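Local coordinates for xylosidase (Xanthomonas axonopodis pv. citri, PDB 6XN2), which probably hydrolyses xylo-oligosaccharides to release xylose, acting as a family 43 glycoside hydrolase whose pocket holds beta-D-xylopyranose, at residues A[85-90]-A[101-106]; A[216-221]-A[231-236]. All blocks are in the same frame, centred on the assembly; numbering follows the deposited sequence.

Contact 1 (A[85-90]-A[101-106]); sequences DYHVLR and LGQVLH
Y86 and V104 meet at the point where this antiparallel hairpin departs from regular pairing. V104 N donates to Y86 O in a short, straight bond (2.7 Å, 172° at the hydrogen), whereas Y86 N donates to L105 O. Two consecutive residues thus face one across the ladder, the mark of a beta bulge, and beyond it the side chains of H87 and Q103 diverge.

The tight part is apolar. With CG1 of V88 anti to the backbone N (chi1 178°), CG2 falls beside that N and reaches both methyls of V104 at 3.7 Å. Y86 and L105 run side by side, with L105 CD2 at the edge of the tyrosine ring, and the Y86 hydroxyl is bonded to W118 O.

The other side is polar, looser and partly open to solvent. The H87 ring lies with one face over the G102–Q103 peptide, Q103 N being 3.6 Å from ND1, and Q103 CB makes a CH-pi contact with that face. In the ring plane, a water 3.0 Å from H87 NE2 donates to Q103 OE1; ND1 is bonded to D100. Toward the far end V88 N makes a weak hydrogen bond to G102 O (3.4 Å), although L101 N still reaches V88 O at 2.9 Å. There the methyls of L101 lie over one face of the R90 guanidinium, CD2 3.6 Å from NH2, which is salt-bridged to E99.

Strand 85-91 is bordered on its other edge by strand 59-67, strand 99-106 forms one edge of this four-stranded antiparallel sheet, and L131 and F133 of strand 128-136 cover the side bearing Y86, V104 and L105.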
loop_
_atom_site.group_PDB
_atom_site.type_symbol
_atom_site.label_atom_id
_atom_site.label_comp_id
_atom_site.label_asym_id
_atom_site.label_seq_id
_atom_site.Cartn_x
_atom_site.Cartn_y
_atom_site.Cartn_z
ATOM N N ASP A 85 15.923 3.983 0.243
ATOM C CA ASP A 85 15.643 5.002 1.281
ATOM C C ASP A 85 14.202 5.496 1.214
ATOM O O ASP A 85 13.524 5.210 0.261
ATOM C CB ASP A 85 16.586 6.183 1.077
ATOM C CG ASP A 85 16.235 7.016 -0.139
ATOM O OD1 ASP A 85 15.459 7.907 0.012
ATOM O OD2 ASP A 85 16.738 6.733 -1.205
ATOM N N TYR A 86 13.800 6.245 2.231
ATOM C CA TYR A 86 12.492 6.790 2.290
ATOM C C TYR A 86 12.501 8.262 2.609
ATOM O O TYR A 86 13.266 8.720 3.385
ATOM C CB TYR A 86 11.664 6.101 3.374
ATOM C CG TYR A 86 11.423 4.645 3.151
ATOM C CD1 TYR A 86 10.796 4.203 2.033
ATOM C CD2 TYR A 86 11.815 3.728 4.061
ATOM C CE1 TYR A 86 10.585 2.885 1.820
ATOM C CE2 TYR A 86 11.606 2.399 3.858
ATOM C CZ TYR A 86 10.991 1.984 2.729
ATOM O OH TYR A 86 10.796 0.665 2.508
ATOM N N HIS A 87 11.610 8.962 1.937
ATOM C CA HIS A 87 11.376 10.377 2.271
ATOM C C HIS A 87 9.999 10.495 2.911
ATOM O O HIS A 87 9.233 9.574 2.839
ATOM C CB HIS A 87 11.387 11.252 1.027
ATOM C CG HIS A 87 12.737 11.510 0.480
ATOM N ND1 HIS A 87 13.197 12.761 0.243
ATOM C CD2 HIS A 87 13.711 10.681 0.107
ATOM C CE1 HIS A 87 14.398 12.687 -0.245
ATOM N NE2 HIS A 87 14.727 11.442 -0.333
ATOM N N VAL A 88 9.738 11.630 3.520
ATOM C CA VAL A 88 8.419 11.917 4.027
ATOM C C VAL A 88 7.902 13.188 3.367
ATOM O O VAL A 88 8.597 14.115 3.272
ATOM C CB VAL A 88 8.384 12.038 5.545
ATOM C CG1 VAL A 88 7.005 12.383 6.019
ATOM C CG2 VAL A 88 8.818 10.748 6.167
ATOM N N LEU A 89 6.683 13.184 2.876
ATOM C CA LEU A 89 6.098 14.360 2.249
ATOM C C LEU A 89 4.963 14.897 3.112
ATOM O O LEU A 89 4.361 14.154 3.880
ATOM C CB LEU A 89 5.589 14.026 0.841
ATOM C CG LEU A 89 6.550 13.233 -0.048
ATOM C CD1 LEU A 89 5.884 12.819 -1.369
ATOM C CD2 LEU A 89 7.816 14.019 -0.323
ATOM N N ARG A 90 4.672 16.187 2.994
ATOM C CA ARG A 90 3.598 16.771 3.783
ATOM C C ARG A 90 2.760 17.785 3.003
ATOM O O ARG A 90 3.285 18.565 2.208
ATOM C CB ARG A 90 4.169 17.436 5.044
ATOM C CG ARG A 90 3.123 18.130 5.921
ATOM C CD ARG A 90 3.742 18.661 7.209
ATOM N NE ARG A 90 4.753 19.676 6.927
ATOM C CZ ARG A 90 5.779 19.957 7.723
ATOM N NH1 ARG A 90 5.944 19.291 8.860
ATOM N NH2 ARG A 90 6.641 20.903 7.377
ATOM N N LEU A 101 10.088 16.615 2.962
ATOM C CA LEU A 101 10.706 16.800 4.269
ATOM C C LEU A 101 12.053 16.085 4.351
ATOM O O LEU A 101 12.693 16.067 5.401
ATOM C CB LEU A 101 9.771 16.319 5.381
ATOM C CG LEU A 101 8.471 17.125 5.476
ATOM C CD1 LEU A 101 7.622 16.681 6.655
ATOM C CD2 LEU A 101 8.786 18.603 5.569
ATOM N N GLY A 102 12.504 15.523 3.254
ATOM C CA GLY A 102 13.789 14.884 3.213
ATOM C C GLY A 102 13.872 13.402 3.459
ATOM O O GLY A 102 12.912 12.796 3.720
ATOM N N GLN A 103 15.079 12.872 3.364
ATOM C CA GLN A 103 15.296 11.428 3.578
ATOM C C GLN A 103 15.221 11.132 5.066
ATOM O O GLN A 103 15.828 11.844 5.832
ATOM C CB GLN A 103 16.643 11.010 3.028
ATOM C CG GLN A 103 16.782 9.514 2.941
ATOM C CD GLN A 103 18.171 9.175 2.494
ATOM O OE1 GLN A 103 18.483 9.228 1.323
ATOM N NE2 GLN A 103 19.012 8.836 3.446
ATOM N N VAL A 104 14.494 10.089 5.424
ATOM C CA VAL A 104 14.331 9.771 6.827
ATOM C C VAL A 104 14.826 8.423 7.286
ATOM O O VAL A 104 14.856 8.179 8.443
ATOM C CB VAL A 104 12.881 9.944 7.292
ATOM C CG1 VAL A 104 12.382 11.314 6.996
ATOM C CG2 VAL A 104 11.977 8.916 6.689
ATOM N N LEU A 105 15.201 7.582 6.349
ATOM C CA LEU A 105 15.696 6.264 6.635
ATOM C C LEU A 105 16.380 5.726 5.415
ATOM O O LEU A 105 15.890 5.877 4.332
ATOM C CB LEU A 105 14.574 5.307 7.039
ATOM C CG LEU A 105 14.963 3.880 7.376
ATOM C CD1 LEU A 105 15.932 3.826 8.522
ATOM C CD2 LEU A 105 13.779 2.995 7.646
ATOM N N HIS A 106 17.529 5.106 5.634
ATOM C CA HIS A 106 18.307 4.491 4.539
ATOM C C HIS A 106 18.572 3.048 4.932
ATOM O O HIS A 106 18.747 2.800 6.094
ATOM C CB HIS A 106 19.593 5.273 4.271
ATOM C CG HIS A 106 20.259 4.909 2.994
ATOM N ND1 HIS A 106 21.047 3.811 2.857
ATOM C CD2 HIS A 106 20.274 5.510 1.796
ATOM C CE1 HIS A 106 21.479 3.728 1.630
ATOM N NE2 HIS A 106 21.029 4.751 0.973
HETATM O O HOH W 1 17.638 10.962 -1.096
#

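Contact 2 (A[216-221]-A[231-236]); sequences GPRVAR and EPSREV
R218 lays its guanidinium over the R234–E235 peptide and grips S233 side-on with NE and NH2, a worked case of an arginine satisfied largely by backbone and hydroxyl. From CB, 3.5 Å from S233 OG, the chain bends at chi2 and again at chi3 (-60° and -64°), folding back over the neighbouring strand while CD passes R234 O at 4.0 Å. NE then donates to S233 OG (3.0 Å), almost exactly in the guanidinium plane. CZ has E235 N 3.5 Å away, beneath the centre of the flat group. R218 NH2 donates to S233 O at 3.1 Å, approaching from above the carbonyl plane. NH1 touches E235 CB while giving a hydrogen to a water that also bonds G216 O and E235 OE2.

The reciprocal backbone bonds of V219 and R234 form the hydrogen-bonded pair that joins strand 218-221 to strand 234-239 in the beta-propeller, and V219 CG1 presses on V236 CG2 at a tight 3.4 Å. At each end a glutamate takes a backbone N-H on the anti side of its carboxylate, each donor tilted out of the carboxylate plane: E235 OE2 from G216 N, and E231 OE2 from R221 N at 2.8 Å.

S233 OG is also bonded to N199, and E231 OE2 to Y289 OH. Hydroxyl, carbonyl and water thus accept hydrogen bonds from R218 and would help to solvate its charge, and the water-linked carboxylate of E235 would probably steady it without direct ion pairing.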
loop_
_atom_site.group_PDB
_atom_site.type_symbol
_atom_site.label_atom_id
_atom_site.label_comp_id
_atom_site.label_asym_id
_atom_site.label_seq_id
_atom_site.Cartn_x
_atom_site.Cartn_y
_atom_site.Cartn_z
ATOM N N GLY A 216 -4.934 -14.451 0.475
ATOM C CA GLY A 216 -5.326 -13.131 0.922
ATOM C C GLY A 216 -4.191 -12.473 1.678
ATOM O O GLY A 216 -3.186 -13.115 1.988
ATOM N N PRO A 217 -4.343 -11.180 1.988
ATOM C CA PRO A 217 -3.321 -10.516 2.804
ATOM C C PRO A 217 -3.310 -11.086 4.220
ATOM O O PRO A 217 -4.226 -11.817 4.594
ATOM C CB PRO A 217 -3.758 -9.047 2.789
ATOM C CG PRO A 217 -5.251 -9.107 2.585
ATOM C CD PRO A 217 -5.492 -10.303 1.694
ATOM N N ARG A 218 -2.334 -10.721 5.008
ATOM C CA ARG A 218 -2.271 -11.148 6.372
ATOM C C ARG A 218 -2.671 -10.003 7.297
ATOM O O ARG A 218 -2.522 -8.872 6.937
ATOM C CB ARG A 218 -0.876 -11.576 6.679
ATOM C CG ARG A 218 -0.327 -12.578 5.711
ATOM C CD ARG A 218 -1.154 -13.836 5.675
ATOM N NE ARG A 218 -1.143 -14.540 6.938
ATOM C CZ ARG A 218 -1.579 -15.767 7.100
ATOM N NH1 ARG A 218 -2.062 -16.416 6.086
ATOM N NH2 ARG A 218 -1.530 -16.344 8.260
ATOM N N VAL A 219 -3.194 -10.312 8.463
ATOM C CA VAL A 219 -3.557 -9.291 9.405
ATOM C C VAL A 219 -3.152 -9.710 10.805
ATOM O O VAL A 219 -3.275 -10.824 11.152
ATOM C CB VAL A 219 -5.038 -8.948 9.360
ATOM C CG1 VAL A 219 -5.891 -10.140 9.663
ATOM C CG2 VAL A 219 -5.387 -7.788 10.265
ATOM N N ALA A 220 -2.611 -8.791 11.572
ATOM C CA ALA A 220 -2.244 -9.066 12.932
ATOM C C ALA A 220 -2.339 -7.821 13.767
ATOM O O ALA A 220 -1.831 -6.814 13.419
ATOM C CB ALA A 220 -0.860 -9.609 12.999
ATOM N N ARG A 221 -2.991 -7.928 14.904
ATOM C CA ARG A 221 -3.064 -6.800 15.800
ATOM C C ARG A 221 -1.667 -6.519 16.319
ATOM O O ARG A 221 -0.904 -7.392 16.592
ATOM C CB ARG A 221 -4.023 -7.046 16.975
ATOM C CG ARG A 221 -4.213 -5.839 17.859
ATOM C CD ARG A 221 -5.167 -6.035 18.993
ATOM N NE ARG A 221 -4.669 -6.928 20.015
ATOM C CZ ARG A 221 -3.857 -6.564 21.004
ATOM N NH1 ARG A 221 -3.409 -5.322 21.097
ATOM N NH2 ARG A 221 -3.465 -7.461 21.887
ATOM N N GLU A 231 0.027 -10.911 18.162
ATOM C CA GLU A 231 -0.423 -12.242 17.866
ATOM C C GLU A 231 0.102 -12.668 16.514
ATOM O O GLU A 231 0.431 -11.851 15.727
ATOM C CB GLU A 231 -1.931 -12.217 17.770
ATOM C CG GLU A 231 -2.409 -11.502 16.519
ATOM C CD GLU A 231 -3.846 -11.128 16.528
ATOM O OE1 GLU A 231 -4.592 -11.759 17.234
ATOM O OE2 GLU A 231 -4.235 -10.233 15.807
ATOM N N PRO A 232 0.107 -13.973 16.213
ATOM C CA PRO A 232 0.468 -14.432 14.865
ATOM C C PRO A 232 -0.536 -13.901 13.839
ATOM O O PRO A 232 -1.718 -13.754 14.166
ATOM C CB PRO A 232 0.398 -15.962 14.969
ATOM C CG PRO A 232 0.456 -16.264 16.428
ATOM C CD PRO A 232 -0.173 -15.095 17.124
ATOM N N SER A 233 -0.100 -13.598 12.641
ATOM C CA SER A 233 -0.999 -13.063 11.661
ATOM C C SER A 233 -1.981 -14.099 11.176
ATOM O O SER A 233 -1.708 -15.252 11.186
ATOM C CB SER A 233 -0.237 -12.482 10.480
ATOM O OG SER A 233 -0.013 -13.440 9.514
ATOM N N ARG A 234 -3.118 -13.646 10.719
ATOM C CA ARG A 234 -4.127 -14.524 10.194
ATOM C C ARG A 234 -4.375 -14.180 8.759
ATOM O O ARG A 234 -4.083 -13.110 8.332
ATOM C CB ARG A 234 -5.412 -14.356 10.955
ATOM C CG ARG A 234 -5.301 -14.283 12.444
ATOM C CD ARG A 234 -6.667 -14.235 13.070
ATOM N NE ARG A 234 -6.659 -13.713 14.424
ATOM C CZ ARG A 234 -7.723 -13.262 15.066
ATOM N NH1 ARG A 234 -8.900 -13.259 14.494
ATOM N NH2 ARG A 234 -7.611 -12.809 16.288
ATOM N N GLU A 235 -4.943 -15.096 8.014
ATOM C CA GLU A 235 -5.235 -14.772 6.642
ATOM C C GLU A 235 -6.495 -13.975 6.590
ATOM O O GLU A 235 -7.391 -14.229 7.327
ATOM C CB GLU A 235 -5.413 -16.008 5.783
ATOM C CG GLU A 235 -5.481 -15.677 4.303
ATOM C CD GLU A 235 -5.451 -16.860 3.408
ATOM O OE1 GLU A 235 -5.976 -17.895 3.798
ATOM O OE2 GLU A 235 -4.923 -16.752 2.322
ATOM N N VAL A 236 -6.511 -12.960 5.746
ATOM C CA VAL A 236 -7.707 -12.167 5.494
ATOM C C VAL A 236 -8.433 -12.756 4.295
ATOM O O VAL A 236 -7.852 -12.874 3.216
ATOM C CB VAL A 236 -7.380 -10.695 5.195
ATOM C CG1 VAL A 236 -8.663 -9.930 4.913
ATOM C CG2 VAL A 236 -6.598 -10.062 6.346
HETATM O O HOH W 2 -2.324 -15.696 3.047
#

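Both contacts join antiparallel neighbours in the five-bladed beta-propeller that family 43 enzymes share, yet they occupy different sheets. Contact 1 comes first along the chain and closes before contact 2 opens. It pairs the third and fourth strands, 85-91 and 99-106, of the four-stranded sheet that begins with 47-56, while contact 2 pairs strands 218-221 and 234-239 within a later, mixed sheet. Their centres lie 28 Å apart and their nearest atoms about 17 Å, so neither touches the other. Each shows how antiparallel neighbours build a propeller blade; the blades surround the central region that holds the beta-D-xylopyranose and the calcium ion.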